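Long-range contact in Blo t 1 allergen (Blomia tropicalis, PDB 5JT8), which is a mite allergen of the papain-like cysteine protease family and is probably a proteolytic enzyme: residues 159-165 and 199-205. Residues are numbered along the deposited sequence.
Sequences ELSEQEL and LVEERNY. Unlike the reference sequence in segment 199-205: R203 (reference Glu).
In the helical domain of this papain-like fold, the start of helix 162-168 is bound to the loop that follows helix 187-196. Residues 159-161 and 199-201 run extended and form one isolated antiparallel bridge. L160 and E201 are its non-hydrogen-bonded pair, CA to CA 4.2 Å. On one side of it E202 N donates to E159 O (2.8 Å); on the other, S161 N donates to V200 O (3.1 Å). The chain then turns helically through 202-204, with N204 N donating to E201 O at 2.9 Å. S161, chi1 t, is the helix N-cap: its OG accepts from E164 N (3.1 Å) and donates to Y205 O at a very short 2.5 Å. E164, extended with chi1 and chi2 both t, accepts V200 N on OE1 (3.0 Å), while OE2 pairs with R222 and takes the hydroxyl of Y193. Y205 lays one ring face over the first helical turn, E164 CB sitting off-centre 4.1 Å from the ring centroid as a CH-pi contact; its OH bonds D167. Q163, packed near that ring, has its amide satisfied by N208 N and R210 O. L199 points its CA-to-CB bond toward 159-165, with CD2 3.7 Å from L165 CG, and both leucines touch Y193. Water 1 bridges E162 OE1 (2.6 Å) and E202 OE1 (2.8 Å), two carboxylate oxygens 4.0 Å apart; E202 OE2 accepts from Y207 N. Water 2 serves the helix N-terminus, accepting from Q163 N at 2.8 Å and donating to E202 OE1 and Y205 O, each 2.9 Å away.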
ATOM      1  N   GLU A 159       3.158  -7.336  15.370  1.00 31.44           N
ATOM      2  CA  GLU A 159       3.148  -6.027  14.764  1.00 35.76           C
ATOM      3  C   GLU A 159       4.596  -5.583  14.609  1.00 36.93           C
ATOM      4  O   GLU A 159       5.287  -5.335  15.602  1.00 38.66           O
ATOM      5  CB  GLU A 159       2.366  -5.030  15.611  1.00 35.70           C
ATOM      6  CG  GLU A 159       2.278  -3.670  14.959  1.00 40.93           C
ATOM      7  CD  GLU A 159       1.393  -2.710  15.712  1.00 49.83           C
ATOM      8  OE1 GLU A 159       0.879  -3.086  16.792  1.00 52.72           O
ATOM      9  OE2 GLU A 159       1.218  -1.574  15.217  1.00 56.60           O
ATOM     10  N   LEU A 160       5.052  -5.511  13.366  1.00 30.95           N
ATOM     11  CA  LEU A 160       6.430  -5.150  13.085  1.00 30.16           C
ATOM     12  C   LEU A 160       6.612  -3.638  12.998  1.00 30.88           C
ATOM     13  O   LEU A 160       5.651  -2.890  12.778  1.00 34.54           O
ATOM     14  CB  LEU A 160       6.892  -5.817  11.795  1.00 28.64           C
ATOM     15  CG  LEU A 160       6.851  -7.344  11.801  1.00 34.21           C
ATOM     16  CD1 LEU A 160       7.227  -7.898  10.433  1.00 30.21           C
ATOM     17  CD2 LEU A 160       7.743  -7.931  12.877  1.00 29.02           C
ATOM     18  N   SER A 161       7.855  -3.206  13.170  1.00 31.65           N
ATOM     19  CA  SER A 161       8.219  -1.792  13.115  1.00 33.66           C
ATOM     20  C   SER A 161       8.460  -1.284  11.688  1.00 39.50           C
ATOM     21  O   SER A 161       9.534  -1.513  11.116  1.00 36.40           O
ATOM     22  CB  SER A 161       9.483  -1.555  13.954  1.00 34.30           C
ATOM     23  OG  SER A 161       9.889  -0.203  13.933  1.00 35.23           O
ATOM     24  N   GLU A 162       7.475  -0.592  11.120  1.00 35.89           N
ATOM     25  CA  GLU A 162       7.687   0.125   9.870  1.00 30.58           C
ATOM     26  C   GLU A 162       8.763   1.199  10.014  1.00 31.91           C
ATOM     27  O   GLU A 162       9.499   1.480   9.068  1.00 31.64           O
ATOM     28  CB  GLU A 162       6.392   0.772   9.370  1.00 30.23           C
ATOM     29  CG  GLU A 162       5.418  -0.195   8.714  1.00 28.80           C
ATOM     30  CD  GLU A 162       4.591  -0.979   9.727  1.00 32.67           C
ATOM     31  OE1 GLU A 162       4.713  -0.712  10.948  1.00 34.19           O
ATOM     32  OE2 GLU A 162       3.806  -1.859   9.299  1.00 35.56           O
ATOM     33  N   GLN A 163       8.851   1.798  11.196  1.00 33.48           N
ATOM     34  CA  GLN A 163       9.778   2.904  11.419  1.00 35.03           C
ATOM     35  C   GLN A 163      11.226   2.416  11.267  1.00 35.27           C
ATOM     36  O   GLN A 163      12.086   3.140  10.756  1.00 35.94           O
ATOM     37  CB  GLN A 163       9.556   3.534  12.801  1.00 36.82           C
ATOM     38  CG  GLN A 163      10.330   4.833  13.070  1.00 42.70           C
ATOM     39  CD  GLN A 163       9.884   5.986  12.194  1.00 44.39           C
ATOM     40  OE1 GLN A 163       8.698   6.329  12.154  1.00 38.27           O
ATOM     41  NE2 GLN A 163      10.834   6.587  11.478  1.00 39.09           N
ATOM     42  N   GLU A 164      11.493   1.186  11.697  1.00 35.64           N
ATOM     43  CA  GLU A 164      12.835   0.637  11.572  1.00 38.35           C
ATOM     44  C   GLU A 164      13.186   0.485  10.089  1.00 37.57           C
ATOM     45  O   GLU A 164      14.337   0.665   9.699  1.00 35.96           O
ATOM     46  CB  GLU A 164      12.981  -0.715  12.281  1.00 37.26           C
ATOM     47  CG  GLU A 164      14.417  -1.259  12.181  1.00 40.74           C
ATOM     48  CD  GLU A 164      14.643  -2.586  12.866  1.00 42.16           C
ATOM     49  OE1 GLU A 164      13.661  -3.212  13.331  1.00 37.69           O
ATOM     50  OE2 GLU A 164      15.817  -3.020  12.918  1.00 35.81           O
ATOM     51  N   LEU A 165      12.198   0.142   9.269  1.00 32.97           N
ATOM     52  CA  LEU A 165      12.410   0.073   7.828  1.00 31.05           C
ATOM     53  C   LEU A 165      12.721   1.467   7.273  1.00 34.46           C
ATOM     54  O   LEU A 165      13.664   1.650   6.493  1.00 36.85           O
ATOM     55  CB  LEU A 165      11.192  -0.517   7.121  1.00 30.84           C
ATOM     56  CG  LEU A 165      11.005  -2.031   7.219  1.00 28.85           C
ATOM     57  CD1 LEU A 165       9.689  -2.455   6.591  1.00 26.97           C
ATOM     58  CD2 LEU A 165      12.203  -2.789   6.587  1.00 32.93           C
ATOM     59  N   LEU A 199      13.285  -7.447  11.534  1.00 33.04           N
ATOM     60  CA  LEU A 199      12.637  -6.299  12.170  1.00 33.54           C
ATOM     61  C   LEU A 199      12.215  -6.608  13.595  1.00 32.06           C
ATOM     62  O   LEU A 199      11.735  -7.704  13.870  1.00 33.50           O
ATOM     63  CB  LEU A 199      11.407  -5.854  11.376  1.00 29.73           C
ATOM     64  CG  LEU A 199      11.633  -5.248   9.999  1.00 35.97           C
ATOM     65  CD1 LEU A 199      10.290  -5.149   9.250  1.00 30.91           C
ATOM     66  CD2 LEU A 199      12.302  -3.886  10.132  1.00 37.15           C
ATOM     67  N   VAL A 200      12.389  -5.648  14.502  1.00 33.69           N
ATOM     68  CA  VAL A 200      11.840  -5.794  15.844  1.00 35.26           C
ATOM     69  C   VAL A 200      10.370  -5.392  15.788  1.00 40.48           C
ATOM     70  O   VAL A 200       9.905  -4.835  14.788  1.00 33.28           O
ATOM     71  CB  VAL A 200      12.573  -4.935  16.904  1.00 37.14           C
ATOM     72  CG1 VAL A 200      14.032  -5.357  17.035  1.00 38.44           C
ATOM     73  CG2 VAL A 200      12.440  -3.448  16.587  1.00 37.55           C
ATOM     74  N   GLU A 201       9.642  -5.661  16.863  1.00 36.85           N
ATOM     75  CA  GLU A 201       8.236  -5.275  16.921  1.00 37.71           C
ATOM     76  C   GLU A 201       8.061  -3.778  17.115  1.00 37.97           C
ATOM     77  O   GLU A 201       8.959  -3.079  17.617  1.00 37.35           O
ATOM     78  CB  GLU A 201       7.520  -6.010  18.048  1.00 45.18           C
ATOM     79  CG  GLU A 201       7.151  -7.452  17.745  1.00 48.35           C
ATOM     80  CD  GLU A 201       6.831  -8.207  19.024  1.00 57.53           C
ATOM     81  OE1 GLU A 201       7.775  -8.440  19.817  1.00 53.83           O
ATOM     82  OE2 GLU A 201       5.644  -8.536  19.247  1.00 58.30           O
ATOM     83  N   GLU A 202       6.885  -3.310  16.713  1.00 35.35           N
ATOM     84  CA  GLU A 202       6.441  -1.939  16.918  1.00 37.01           C
ATOM     85  C   GLU A 202       6.761  -1.364  18.305  1.00 43.84           C
ATOM     86  O   GLU A 202       7.224  -0.227  18.413  1.00 42.09           O
ATOM     87  CB  GLU A 202       4.928  -1.864  16.654  1.00 37.81           C
ATOM     88  CG  GLU A 202       4.325  -0.502  16.884  1.00 40.09           C
ATOM     89  CD  GLU A 202       4.771   0.512  15.853  1.00 36.09           C
ATOM     90  OE1 GLU A 202       5.248   0.094  14.784  1.00 43.57           O
ATOM     91  OE2 GLU A 202       4.637   1.724  16.112  1.00 48.81           O
ATOM     92  N   ARG A 203       6.526  -2.150  19.358  1.00 51.33           N
ATOM     93  CA  ARG A 203       6.790  -1.723  20.737  1.00 54.79           C
ATOM     94  C   ARG A 203       8.196  -1.180  20.941  1.00 51.92           C
ATOM     95  O   ARG A 203       8.416  -0.272  21.737  1.00 49.38           O
ATOM     96  CB  ARG A 203       6.617  -2.880  21.729  1.00 62.49           C
ATOM     97  CG  ARG A 203       5.236  -3.474  21.902  1.00 70.94           C
ATOM     98  CD  ARG A 203       5.386  -4.885  22.476  1.00 75.30           C
ATOM     99  NE  ARG A 203       6.435  -4.915  23.501  1.00 75.98           N
ATOM    100  CZ  ARG A 203       7.344  -5.879  23.641  1.00 68.25           C
ATOM    101  NH1 ARG A 203       7.344  -6.927  22.825  1.00 54.53           N
ATOM    102  NH2 ARG A 203       8.252  -5.791  24.609  1.00 75.90           N
ATOM    103  N   ASN A 204       9.152  -1.789  20.258  1.00 53.19           N
ATOM    104  CA  ASN A 204      10.552  -1.515  20.511  1.00 45.83           C
ATOM    105  C   ASN A 204      11.119  -0.442  19.584  1.00 42.79           C
ATOM    106  O   ASN A 204      12.176   0.115  19.851  1.00 45.20           O
ATOM    107  CB  ASN A 204      11.353  -2.807  20.387  1.00 44.28           C
ATOM    108  CG  ASN A 204      11.101  -3.755  21.544  1.00 46.63           C
ATOM    109  OD1 ASN A 204      10.667  -4.887  21.352  1.00 50.12           O
ATOM    110  ND2 ASN A 204      11.367  -3.290  22.754  1.00 49.73           N
ATOM    111  N   TYR A 205      10.415  -0.146  18.497  1.00 41.11           N
ATOM    112  CA  TYR A 205      10.863   0.894  17.575  1.00 43.63           C
ATOM    113  C   TYR A 205       9.589   1.505  16.994  1.00 39.95           C
ATOM    114  O   TYR A 205       9.186   1.155  15.882  1.00 38.50           O
ATOM    115  CB  TYR A 205      11.761   0.301  16.457  1.00 39.58           C
ATOM    116  CG  TYR A 205      12.625   1.293  15.676  1.00 43.62           C
ATOM    117  CD1 TYR A 205      12.180   2.583  15.436  1.00 40.46           C
ATOM    118  CD2 TYR A 205      13.946   0.983  15.324  1.00 40.22           C
ATOM    119  CE1 TYR A 205      12.963   3.506  14.772  1.00 46.00           C
ATOM    120  CE2 TYR A 205      14.751   1.908  14.635  1.00 40.81           C
ATOM    121  CZ  TYR A 205      14.257   3.171  14.372  1.00 47.69           C
ATOM    122  OH  TYR A 205      15.039   4.106  13.707  1.00 51.87           O
TER
HETATM  123  O   HOH W   1       3.348  -1.099  13.155  1.00 43.56           O
HETATM  124  O   HOH W   2       7.483   1.444  13.576  1.00 37.25           O